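Local coordinates for protein YPL144W (Saccharomyces cerevisiae, PDB 2Z5B), which pairs with Irc25 in a heterodimeric chaperone that binds proteasome precursors and promotes formation of the alpha-ring during 20S proteasome assembly, at residues Q21-D25 / N133-I137; S56-S60 / S120-S124; C61-A65 / A100-T105. All blocks are in the same frame, centred on the assembly; numbering follows the deposited sequence.

Interaction 1. Residues Q21-D25 / N133-I137; sequences QPTLD and NHLYI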
ATOM      1  N   GLN A  21       9.205  -3.809  26.683  1.00 43.08           N
ATOM      2  CA  GLN A  21       8.515  -4.116  25.420  1.00 42.42           C
ATOM      3  C   GLN A  21       8.418  -2.857  24.580  1.00 41.36           C
ATOM      4  O   GLN A  21       8.099  -1.789  25.108  1.00 41.51           O
ATOM      5  CB  GLN A  21       7.106  -4.646  25.663  1.00 42.84           C
ATOM      6  CG  GLN A  21       7.042  -6.099  26.105  1.00 45.21           C
ATOM      7  CD  GLN A  21       5.871  -6.341  27.014  1.00 47.21           C
ATOM      8  OE1 GLN A  21       5.401  -5.421  27.686  1.00 49.05           O
ATOM      9  NE2 GLN A  21       5.385  -7.579  27.049  1.00 50.07           N
ATOM     10  N   PRO A  22       8.658  -2.987  23.268  1.00 40.09           N
ATOM     11  CA  PRO A  22       8.728  -1.823  22.410  1.00 39.06           C
ATOM     12  C   PRO A  22       7.352  -1.203  22.194  1.00 37.51           C
ATOM     13  O   PRO A  22       6.338  -1.902  22.161  1.00 37.21           O
ATOM     14  CB  PRO A  22       9.274  -2.395  21.107  1.00 39.27           C
ATOM     15  CG  PRO A  22       8.766  -3.790  21.085  1.00 40.08           C
ATOM     16  CD  PRO A  22       8.861  -4.236  22.508  1.00 40.50           C
ATOM     17  N   THR A  23       7.344   0.114  22.088  1.00 35.55           N
ATOM     18  CA  THR A  23       6.175   0.862  21.716  1.00 34.30           C
ATOM     19  C   THR A  23       5.976   0.694  20.212  1.00 32.55           C
ATOM     20  O   THR A  23       6.941   0.697  19.459  1.00 31.58           O
ATOM     21  CB  THR A  23       6.399   2.333  22.031  1.00 34.64           C
ATOM     22  OG1 THR A  23       6.680   2.463  23.425  1.00 37.42           O
ATOM     23  CG2 THR A  23       5.167   3.139  21.686  1.00 34.72           C
ATOM     24  N   LEU A  24       4.732   0.513  19.782  1.00 31.06           N
ATOM     25  CA  LEU A  24       4.483   0.274  18.352  1.00 30.33           C
ATOM     26  C   LEU A  24       3.768   1.458  17.732  1.00 29.89           C
ATOM     27  O   LEU A  24       2.972   2.128  18.387  1.00 30.65           O
ATOM     28  CB  LEU A  24       3.658  -1.011  18.140  1.00 30.13           C
ATOM     29  CG  LEU A  24       4.178  -2.291  18.806  1.00 30.59           C
ATOM     30  CD1 LEU A  24       3.111  -3.346  18.850  1.00 30.59           C
ATOM     31  CD2 LEU A  24       5.435  -2.802  18.124  1.00 31.73           C
ATOM     32  N   ASP A  25       4.073   1.690  16.464  1.00 29.69           N
ATOM     33  CA  ASP A  25       3.487   2.737  15.644  1.00 29.49           C
ATOM     34  C   ASP A  25       2.646   2.067  14.554  1.00 28.91           C
ATOM     35  O   ASP A  25       3.145   1.206  13.838  1.00 27.22           O
ATOM     36  CB  ASP A  25       4.631   3.510  15.003  1.00 30.42           C
ATOM     37  CG  ASP A  25       4.203   4.852  14.463  1.00 33.89           C
ATOM     38  OD1 ASP A  25       3.136   5.340  14.866  1.00 36.73           O
ATOM     39  OD2 ASP A  25       4.951   5.415  13.637  1.00 38.31           O
ATOM     40  N   ASN A 133       9.601 -10.275  21.039  1.00 38.05           N
ATOM     41  CA  ASN A 133       8.304  -9.683  21.342  1.00 37.27           C
ATOM     42  C   ASN A 133       7.226 -10.180  20.364  1.00 36.45           C
ATOM     43  O   ASN A 133       6.125  -9.621  20.278  1.00 36.92           O
ATOM     44  CB  ASN A 133       8.421  -8.144  21.352  1.00 37.42           C
ATOM     45  CG  ASN A 133       9.442  -7.633  22.388  1.00 38.49           C
ATOM     46  OD1 ASN A 133      10.585  -7.274  22.053  1.00 37.08           O
ATOM     47  ND2 ASN A 133       9.024  -7.591  23.645  1.00 36.86           N
ATOM     48  N   HIS A 134       7.546 -11.256  19.649  1.00 35.10           N
ATOM     49  CA  HIS A 134       6.694 -11.767  18.570  1.00 34.17           C
ATOM     50  C   HIS A 134       5.213 -11.868  18.956  1.00 33.61           C
ATOM     51  O   HIS A 134       4.368 -11.241  18.311  1.00 32.92           O
ATOM     52  CB  HIS A 134       7.241 -13.099  18.016  1.00 33.54           C
ATOM     53  CG  HIS A 134       6.783 -13.401  16.620  1.00 33.56           C
ATOM     54  ND1 HIS A 134       7.505 -13.044  15.503  1.00 30.43           N
ATOM     55  CD2 HIS A 134       5.671 -14.020  16.164  1.00 32.02           C
ATOM     56  CE1 HIS A 134       6.855 -13.427  14.421  1.00 32.05           C
ATOM     57  NE2 HIS A 134       5.740 -14.020  14.793  1.00 31.01           N
ATOM     58  N   LEU A 135       4.905 -12.629  20.008  1.00 33.23           N
ATOM     59  CA  LEU A 135       3.515 -12.851  20.447  1.00 33.80           C
ATOM     60  C   LEU A 135       2.845 -11.565  20.945  1.00 33.22           C
ATOM     61  O   LEU A 135       1.672 -11.324  20.667  1.00 33.37           O
ATOM     62  CB  LEU A 135       3.450 -13.935  21.549  1.00 34.12           C
ATOM     63  CG  LEU A 135       2.086 -14.223  22.195  1.00 34.69           C
ATOM     64  CD1 LEU A 135       1.230 -15.117  21.314  1.00 37.14           C
ATOM     65  CD2 LEU A 135       2.216 -14.877  23.602  1.00 35.46           C
ATOM     66  N   TYR A 136       3.580 -10.770  21.715  1.00 32.94           N
ATOM     67  CA  TYR A 136       3.094  -9.468  22.181  1.00 32.94           C
ATOM     68  C   TYR A 136       2.648  -8.592  21.012  1.00 32.33           C
ATOM     69  O   TYR A 136       1.582  -7.988  21.060  1.00 31.94           O
ATOM     70  CB  TYR A 136       4.193  -8.743  22.950  1.00 33.93           C
ATOM     71  CG  TYR A 136       3.832  -7.344  23.368  1.00 35.80           C
ATOM     72  CD1 TYR A 136       3.031  -7.117  24.491  1.00 36.93           C
ATOM     73  CD2 TYR A 136       4.301  -6.245  22.660  1.00 36.74           C
ATOM     74  CE1 TYR A 136       2.700  -5.828  24.892  1.00 37.25           C
ATOM     75  CE2 TYR A 136       3.971  -4.959  23.045  1.00 36.51           C
ATOM     76  CZ  TYR A 136       3.179  -4.757  24.168  1.00 36.36           C
ATOM     77  OH  TYR A 136       2.854  -3.481  24.555  1.00 36.15           O
ATOM     78  N   ILE A 137       3.478  -8.507  19.971  1.00 31.93           N
ATOM     79  CA  ILE A 137       3.181  -7.598  18.862  1.00 31.43           C
ATOM     80  C   ILE A 137       1.891  -8.041  18.162  1.00 31.60           C
ATOM     81  O   ILE A 137       0.998  -7.235  17.907  1.00 31.34           O
ATOM     82  CB  ILE A 137       4.358  -7.487  17.863  1.00 31.25           C
ATOM     83  CG1 ILE A 137       5.573  -6.811  18.516  1.00 31.04           C
ATOM     84  CG2 ILE A 137       3.940  -6.707  16.617  1.00 32.08           C
ATOM     85  CD1 ILE A 137       6.872  -6.968  17.744  1.00 30.47           C
TER
HETATM   86  O   HOH W   1       3.777  -1.753  22.657  1.00 37.31           O

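Interaction 2. Residues S56-S60 / S120-S124; sequences SSSLS and SSLPS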
ATOM      1  N   SER A  56      11.507   8.067   6.829  1.00 40.94           N
ATOM      2  CA  SER A  56      12.727   7.627   7.496  1.00 40.28           C
ATOM      3  C   SER A  56      12.811   6.090   7.630  1.00 39.25           C
ATOM      4  O   SER A  56      13.857   5.488   7.334  1.00 39.77           O
ATOM      5  CB  SER A  56      12.885   8.332   8.850  1.00 40.97           C
ATOM      6  OG  SER A  56      11.622   8.574   9.460  1.00 42.80           O
ATOM      7  N   SER A  57      11.712   5.463   8.046  1.00 37.21           N
ATOM      8  CA  SER A  57      11.646   4.001   8.177  1.00 35.58           C
ATOM      9  C   SER A  57      11.600   3.308   6.827  1.00 34.43           C
ATOM     10  O   SER A  57      11.267   3.926   5.825  1.00 33.64           O
ATOM     11  CB  SER A  57      10.438   3.606   9.016  1.00 35.52           C
ATOM     12  OG  SER A  57      10.573   4.128  10.330  1.00 35.78           O
ATOM     13  N   SER A  58      11.957   2.023   6.803  1.00 33.29           N
ATOM     14  CA  SER A  58      11.940   1.246   5.572  1.00 32.58           C
ATOM     15  C   SER A  58      10.705   0.376   5.516  1.00 31.15           C
ATOM     16  O   SER A  58      10.268  -0.140   6.539  1.00 31.08           O
ATOM     17  CB  SER A  58      13.167   0.332   5.488  1.00 32.91           C
ATOM     18  OG  SER A  58      14.361   1.080   5.443  1.00 35.99           O
ATOM     19  N   LEU A  59      10.150   0.202   4.317  1.00 30.34           N
ATOM     20  CA  LEU A  59       9.102  -0.795   4.111  1.00 29.60           C
ATOM     21  C   LEU A  59       9.830  -2.128   3.933  1.00 29.35           C
ATOM     22  O   LEU A  59      10.398  -2.381   2.878  1.00 29.36           O
ATOM     23  CB  LEU A  59       8.249  -0.457   2.884  1.00 29.45           C
ATOM     24  CG  LEU A  59       6.926  -1.229   2.718  1.00 30.46           C
ATOM     25  CD1 LEU A  59       6.052  -0.677   1.598  1.00 29.57           C
ATOM     26  CD2 LEU A  59       7.153  -2.696   2.497  1.00 32.20           C
ATOM     27  N   SER A  60       9.852  -2.952   4.976  1.00 28.14           N
ATOM     28  CA  SER A  60      10.714  -4.139   4.965  1.00 28.36           C
ATOM     29  C   SER A  60      10.041  -5.316   4.295  1.00 27.79           C
ATOM     30  O   SER A  60      10.686  -6.094   3.585  1.00 28.22           O
ATOM     31  CB  SER A  60      11.155  -4.510   6.386  1.00 27.96           C
ATOM     32  OG  SER A  60      12.064  -3.552   6.882  1.00 30.17           O
ATOM     33  N   SER A 120       7.222  -1.956   8.989  1.00 24.33           N
ATOM     34  CA  SER A 120       8.004  -0.735   8.859  1.00 25.22           C
ATOM     35  C   SER A 120       9.175  -0.815   9.832  1.00 25.94           C
ATOM     36  O   SER A 120       8.966  -0.938  11.033  1.00 26.46           O
ATOM     37  CB  SER A 120       7.114   0.479   9.206  1.00 25.59           C
ATOM     38  OG  SER A 120       7.902   1.655   9.375  1.00 27.55           O
ATOM     39  N   SER A 121      10.394  -0.714   9.306  1.00 26.67           N
ATOM     40  CA  SER A 121      11.611  -0.853  10.104  1.00 26.71           C
ATOM     41  C   SER A 121      12.266   0.486  10.385  1.00 26.74           C
ATOM     42  O   SER A 121      12.677   1.175   9.462  1.00 25.84           O
ATOM     43  CB  SER A 121      12.617  -1.747   9.377  1.00 27.12           C
ATOM     44  OG  SER A 121      12.135  -3.080   9.311  1.00 26.19           O
ATOM     45  N   LEU A 122      12.359   0.846  11.661  1.00 27.26           N
ATOM     46  CA  LEU A 122      13.169   1.990  12.062  1.00 29.12           C
ATOM     47  C   LEU A 122      14.594   1.870  11.504  1.00 29.00           C
ATOM     48  O   LEU A 122      15.129   0.766  11.381  1.00 28.34           O
ATOM     49  CB  LEU A 122      13.223   2.118  13.594  1.00 29.23           C
ATOM     50  CG  LEU A 122      11.959   2.582  14.331  1.00 30.84           C
ATOM     51  CD1 LEU A 122      12.189   2.657  15.850  1.00 29.90           C
ATOM     52  CD2 LEU A 122      11.437   3.935  13.803  1.00 31.72           C
ATOM     53  N   PRO A 123      15.221   3.007  11.170  1.00 30.33           N
ATOM     54  CA  PRO A 123      16.619   2.924  10.766  1.00 31.16           C
ATOM     55  C   PRO A 123      17.434   2.115  11.780  1.00 31.86           C
ATOM     56  O   PRO A 123      18.337   1.386  11.374  1.00 32.62           O
ATOM     57  CB  PRO A 123      17.052   4.390  10.765  1.00 31.80           C
ATOM     58  CG  PRO A 123      15.797   5.112  10.374  1.00 31.42           C
ATOM     59  CD  PRO A 123      14.715   4.393  11.112  1.00 29.74           C
ATOM     60  N   SER A 124      17.058   2.194  13.063  1.00 32.25           N
ATOM     61  CA  SER A 124      17.816   1.607  14.183  1.00 33.55           C
ATOM     62  C   SER A 124      17.431   0.174  14.555  1.00 33.83           C
ATOM     63  O   SER A 124      18.054  -0.446  15.430  1.00 34.13           O
ATOM     64  CB  SER A 124      17.635   2.477  15.425  1.00 33.38           C
ATOM     65  OG  SER A 124      16.277   2.434  15.822  1.00 35.55           O
TER
HETATM   66  O   HOH W   2       8.574   2.267  11.997  1.00 47.87           O

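Interaction 3. Residues C61-A65 / A100-T105; sequences CYYYA and ARHMAT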
ATOM      1  N   CYS A  61       8.741  -5.433   4.513  1.00 27.21           N
ATOM      2  CA  CYS A  61       7.965  -6.533   3.937  1.00 27.06           C
ATOM      3  C   CYS A  61       6.509  -6.105   3.789  1.00 26.17           C
ATOM      4  O   CYS A  61       6.013  -5.381   4.639  1.00 26.30           O
ATOM      5  CB  CYS A  61       8.072  -7.758   4.855  1.00 26.46           C
ATOM      6  SG  CYS A  61       7.268  -9.247   4.216  1.00 28.64           S
ATOM      7  N   TYR A  62       5.856  -6.534   2.700  1.00 26.02           N
ATOM      8  CA  TYR A  62       4.435  -6.253   2.409  1.00 25.58           C
ATOM      9  C   TYR A  62       3.820  -7.610   2.172  1.00 26.25           C
ATOM     10  O   TYR A  62       4.210  -8.300   1.217  1.00 26.14           O
ATOM     11  CB  TYR A  62       4.294  -5.425   1.124  1.00 25.40           C
ATOM     12  CG  TYR A  62       2.935  -4.781   0.881  1.00 25.49           C
ATOM     13  CD1 TYR A  62       2.104  -4.383   1.951  1.00 24.03           C
ATOM     14  CD2 TYR A  62       2.499  -4.517  -0.414  1.00 23.62           C
ATOM     15  CE1 TYR A  62       0.881  -3.769   1.708  1.00 24.45           C
ATOM     16  CE2 TYR A  62       1.275  -3.901  -0.655  1.00 25.80           C
ATOM     17  CZ  TYR A  62       0.481  -3.512   0.408  1.00 24.27           C
ATOM     18  OH  TYR A  62      -0.748  -2.909   0.176  1.00 26.85           O
ATOM     19  N   TYR A  63       2.907  -8.011   3.050  1.00 26.18           N
ATOM     20  CA  TYR A  63       2.351  -9.364   3.025  1.00 27.64           C
ATOM     21  C   TYR A  63       0.849  -9.323   2.828  1.00 27.52           C
ATOM     22  O   TYR A  63       0.192  -8.494   3.429  1.00 27.88           O
ATOM     23  CB  TYR A  63       2.648 -10.088   4.339  1.00 28.21           C
ATOM     24  CG  TYR A  63       2.908 -11.566   4.130  1.00 29.89           C
ATOM     25  CD1 TYR A  63       1.859 -12.484   4.052  1.00 31.54           C
ATOM     26  CD2 TYR A  63       4.202 -12.038   3.999  1.00 28.82           C
ATOM     27  CE1 TYR A  63       2.120 -13.853   3.826  1.00 31.58           C
ATOM     28  CE2 TYR A  63       4.468 -13.387   3.805  1.00 31.57           C
ATOM     29  CZ  TYR A  63       3.424 -14.283   3.711  1.00 32.02           C
ATOM     30  OH  TYR A  63       3.714 -15.618   3.508  1.00 34.11           O
ATOM     31  N   TYR A  64       0.314 -10.239   2.014  1.00 27.94           N
ATOM     32  CA  TYR A  64      -1.113 -10.326   1.741  1.00 28.19           C
ATOM     33  C   TYR A  64      -1.697 -11.662   2.193  1.00 29.08           C
ATOM     34  O   TYR A  64      -1.080 -12.700   1.955  1.00 28.11           O
ATOM     35  CB  TYR A  64      -1.328 -10.177   0.230  1.00 29.41           C
ATOM     36  CG  TYR A  64      -2.767 -10.302  -0.224  1.00 29.43           C
ATOM     37  CD1 TYR A  64      -3.705  -9.338   0.118  1.00 29.11           C
ATOM     38  CD2 TYR A  64      -3.184 -11.372  -1.033  1.00 30.18           C
ATOM     39  CE1 TYR A  64      -5.025  -9.432  -0.295  1.00 30.05           C
ATOM     40  CE2 TYR A  64      -4.527 -11.468  -1.450  1.00 30.61           C
ATOM     41  CZ  TYR A  64      -5.422 -10.474  -1.089  1.00 30.72           C
ATOM     42  OH  TYR A  64      -6.746 -10.538  -1.469  1.00 31.78           O
ATOM     43  N   ALA A  65      -2.886 -11.638   2.814  1.00 29.21           N
ATOM     44  CA  ALA A  65      -3.656 -12.864   3.082  1.00 30.77           C
ATOM     45  C   ALA A  65      -5.152 -12.669   2.868  1.00 31.85           C
ATOM     46  O   ALA A  65      -5.664 -11.556   2.966  1.00 31.61           O
ATOM     47  CB  ALA A  65      -3.397 -13.385   4.484  1.00 29.92           C
ATOM     48  N   ALA A 100       5.423 -10.440   9.487  1.00 28.99           N
ATOM     49  CA  ALA A 100       4.482  -9.936   8.476  1.00 28.99           C
ATOM     50  C   ALA A 100       3.532 -11.031   8.032  1.00 28.75           C
ATOM     51  O   ALA A 100       2.337 -10.793   7.865  1.00 28.87           O
ATOM     52  CB  ALA A 100       5.244  -9.388   7.277  1.00 29.41           C
ATOM     53  N   ARG A 101       4.070 -12.243   7.863  1.00 29.17           N
ATOM     54  CA  ARG A 101       3.260 -13.412   7.496  1.00 29.37           C
ATOM     55  C   ARG A 101       2.245 -13.728   8.566  1.00 28.87           C
ATOM     56  O   ARG A 101       1.067 -13.836   8.265  1.00 29.12           O
ATOM     57  CB  ARG A 101       4.135 -14.647   7.247  1.00 29.30           C
ATOM     58  CG  ARG A 101       3.325 -15.917   6.946  1.00 31.86           C
ATOM     59  CD  ARG A 101       4.275 -17.051   6.541  1.00 34.61           C
ATOM     60  NE  ARG A 101       5.360 -17.265   7.520  1.00 38.28           N
ATOM     61  CZ  ARG A 101       5.285 -18.031   8.607  1.00 38.27           C
ATOM     62  NH1 ARG A 101       4.170 -18.692   8.921  1.00 38.40           N
ATOM     63  NH2 ARG A 101       6.343 -18.141   9.392  1.00 39.38           N
ATOM     64  N   HIS A 102       2.709 -13.887   9.807  1.00 29.24           N
ATOM     65  CA  HIS A 102       1.814 -14.159  10.933  1.00 29.08           C
ATOM     66  C   HIS A 102       0.768 -13.081  11.112  1.00 28.96           C
ATOM     67  O   HIS A 102      -0.408 -13.389  11.312  1.00 29.04           O
ATOM     68  CB  HIS A 102       2.590 -14.322  12.238  1.00 29.83           C
ATOM     69  CG  HIS A 102       3.321 -15.625  12.344  1.00 30.59           C
ATOM     70  ND1 HIS A 102       4.519 -15.750  13.006  1.00 32.20           N
ATOM     71  CD2 HIS A 102       3.027 -16.856  11.860  1.00 33.04           C
ATOM     72  CE1 HIS A 102       4.942 -17.001  12.924  1.00 33.62           C
ATOM     73  NE2 HIS A 102       4.053 -17.694  12.236  1.00 34.59           N
ATOM     74  N   MET A 103       1.204 -11.821  11.053  1.00 28.02           N
ATOM     75  CA  MET A 103       0.282 -10.696  11.191  1.00 27.98           C
ATOM     76  C   MET A 103      -0.842 -10.750  10.181  1.00 27.63           C
ATOM     77  O   MET A 103      -2.005 -10.723  10.552  1.00 28.18           O
ATOM     78  CB  MET A 103       1.021  -9.356  11.099  1.00 27.89           C
ATOM     79  CG  MET A 103       0.174  -8.159  11.505  1.00 27.60           C
ATOM     80  SD  MET A 103      -0.244  -8.152  13.256  1.00 33.59           S
ATOM     81  CE  MET A 103       1.316  -7.592  13.936  1.00 30.04           C
ATOM     82  N   ALA A 104      -0.500 -10.843   8.904  1.00 28.15           N
ATOM     83  CA  ALA A 104      -1.507 -10.844   7.857  1.00 28.24           C
ATOM     84  C   ALA A 104      -2.415 -12.060   7.992  1.00 29.02           C
ATOM     85  O   ALA A 104      -3.620 -11.923   7.908  1.00 28.72           O
ATOM     86  CB  ALA A 104      -0.855 -10.804   6.491  1.00 28.00           C
ATOM     87  N   THR A 105      -1.819 -13.234   8.194  1.00 29.88           N
ATOM     88  CA  THR A 105      -2.576 -14.487   8.252  1.00 31.75           C
ATOM     89  C   THR A 105      -3.513 -14.530   9.451  1.00 31.07           C
ATOM     90  O   THR A 105      -4.677 -14.893   9.317  1.00 31.74           O
ATOM     91  CB  THR A 105      -1.635 -15.725   8.258  1.00 32.12           C
ATOM     92  OG1 THR A 105      -0.727 -15.634   7.149  1.00 34.60           O
ATOM     93  CG2 THR A 105      -2.447 -17.017   8.049  1.00 33.92           C
TER

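Interaction 1. Residues Q21-D25 / N133-I137
Segment 21-25 runs in extended conformation into strand 24-31, while 133-137 forms the first turn of the C-terminal helix 134-149, closed by the backbone bond from Ile137 N to Asn133 O at 2.9 Å. The backbones stay apart, with side chains between them: CA of Gln21 lies 6.9 Å from CA of Asn133, and CA of Leu24 lies 8.0 Å from CA of Ile137. Asn133 occupies the N-cap position of the helix, and its side chain packs against Pro22, with Pro22 CD 3.4 Å from Asn133 CG. Tyr136 has the largest area covered here. Gln21 lies flat over one face of its ring in a CH-pi contact, Gln21 CG standing 4.2 Å from the ring centroid and almost on the normal. At the far end of the ring one water links the segments, 2.6 Å from Pro22 O, to which it donates, and 2.7 Å from Tyr136 OH. Deeper in, the contact turns apolar, with Leu24 CD2 4.0 Å from Ile137 CG1. This is plain packing of a helix start against the entry to strand 24-31, second from one edge of the sheet. Backbone hydrogen bonds tie Leu24 to Ile13 on one neighbouring strand and Asp25 to Gly46 on the other; Phe47 of strand 41-47 touches Pro22, Leu24 and Ile137, and Met99 and Met103 of helix 94-111 also pack on Ile137.

Interaction 2. Residues S56-S60 / S120-S124
Two backbone hydrogen bonds join the segments, Ser58 N to Ser121 O at 2.9 Å and Ser121 N to Ser58 O at 2.8 Å, both nearly straight. They make Ser58 and Ser121 an antiparallel hydrogen-bonded pair, followed by Leu59 and Ser120 as a non-hydrogen-bonded pair. A CA-H...O contact from Ser120 CA to Ser58 O, 3.3 Å, adds to this ladder. The pairs lie where strand 58-67 begins and strand 115-121 ends, two antiparallel neighbours in the mixed sheet; Ser120 also bonds through its backbone to Val45 on the next strand. Among side chains, Ser60 OG donates a very short bond of 2.5 Å to Ser121 OG, which is also bonded to Glu125. One water bridges Ser57 OG at 3.2 Å and Ser120 OG at 2.8 Å. Van der Waals contacts continue past the strand ends: Ser57 OG is 3.6 Å from Leu122 CD2, and Ser56 O is 3.6 Å from Pro123 CG. Asn36 of the partner chain YLR021W accepts a hydrogen bond from Leu59 N, placing this end of the sheet at the heterodimer interface.

Interaction 3. Residues C61-A65 / A100-T105
This is a buried helix-on-sheet contact close to the centre of the folded chain, where helix 94-111 packs along strand 58-67. The axes of strand 61-65 and helix 100-105 approach to 7.3 Å and run in roughly the same direction, crossing at -34°. Such closeness rests on small side chains at the interface: Ala100 and Ala104, one turn apart, both point toward the strand, and Ala65 points back at the helix. Alternation along the strand sends Cys61, Tyr63 and Ala65 to the helix side, while Tyr62 and Tyr64 point away. Tyr63 has the largest covered area. Its ring lies beneath the helix backbone at Arg101, whose CA stands 3.6 Å from the ring centroid, almost on the normal, in a CH-pi contact; Arg101 CD reaches Tyr63 OH at 3.4 Å. The fold is a two-layer alpha/beta sandwich: helix 94-111, beside helix 134-149, lies on one face of the mixed sheet, and on the other face Tyr62 OH is hydrogen-bonded to Ser144 of YLR021W and Tyr64 packs on Leu101 of that chain. Apolar contacts fill the helix side, Cys61 SG lying 3.7 Å from Ala100 CB, Tyr63 CD1 4.0 Å from Ala104 CB, and Ala65 CB 4.1 Å from Ala104 CB. Thr105 OG1 folds back on its own helix, donating to Arg101 O at 2.8 Å, while Ala65 CB sits 4.0 Å from Thr105 CA. Arg101 extends outward to a salt bridge with Asp98, and Met103 packs on Ile137, Leu138 and Cys141 of helix 134-149.

From the N terminus, the chain enters strand 24-31 through 21-25, whose partner, 133-137, comes 108 residues later; interaction 1 therefore closes the longest loop, and both other contacts lie inside it. Within that loop, strand 58-67 serves two contacts in succession: 56-60 pairs with 120-124, closing the loop of interaction 2, and the adjoining 61-65 meets 100-105, so interaction 3 is nested inside interaction 2. No loops cross. Together they join both long helices to one sheet, and the helices also meet directly: His134 NE2 and His102 ND1 are 2.8 Å apart, probably hydrogen-bonded, and Ile137 CG2 packs on Met103 CE at 3.9 Å, linking interactions 1 and 3.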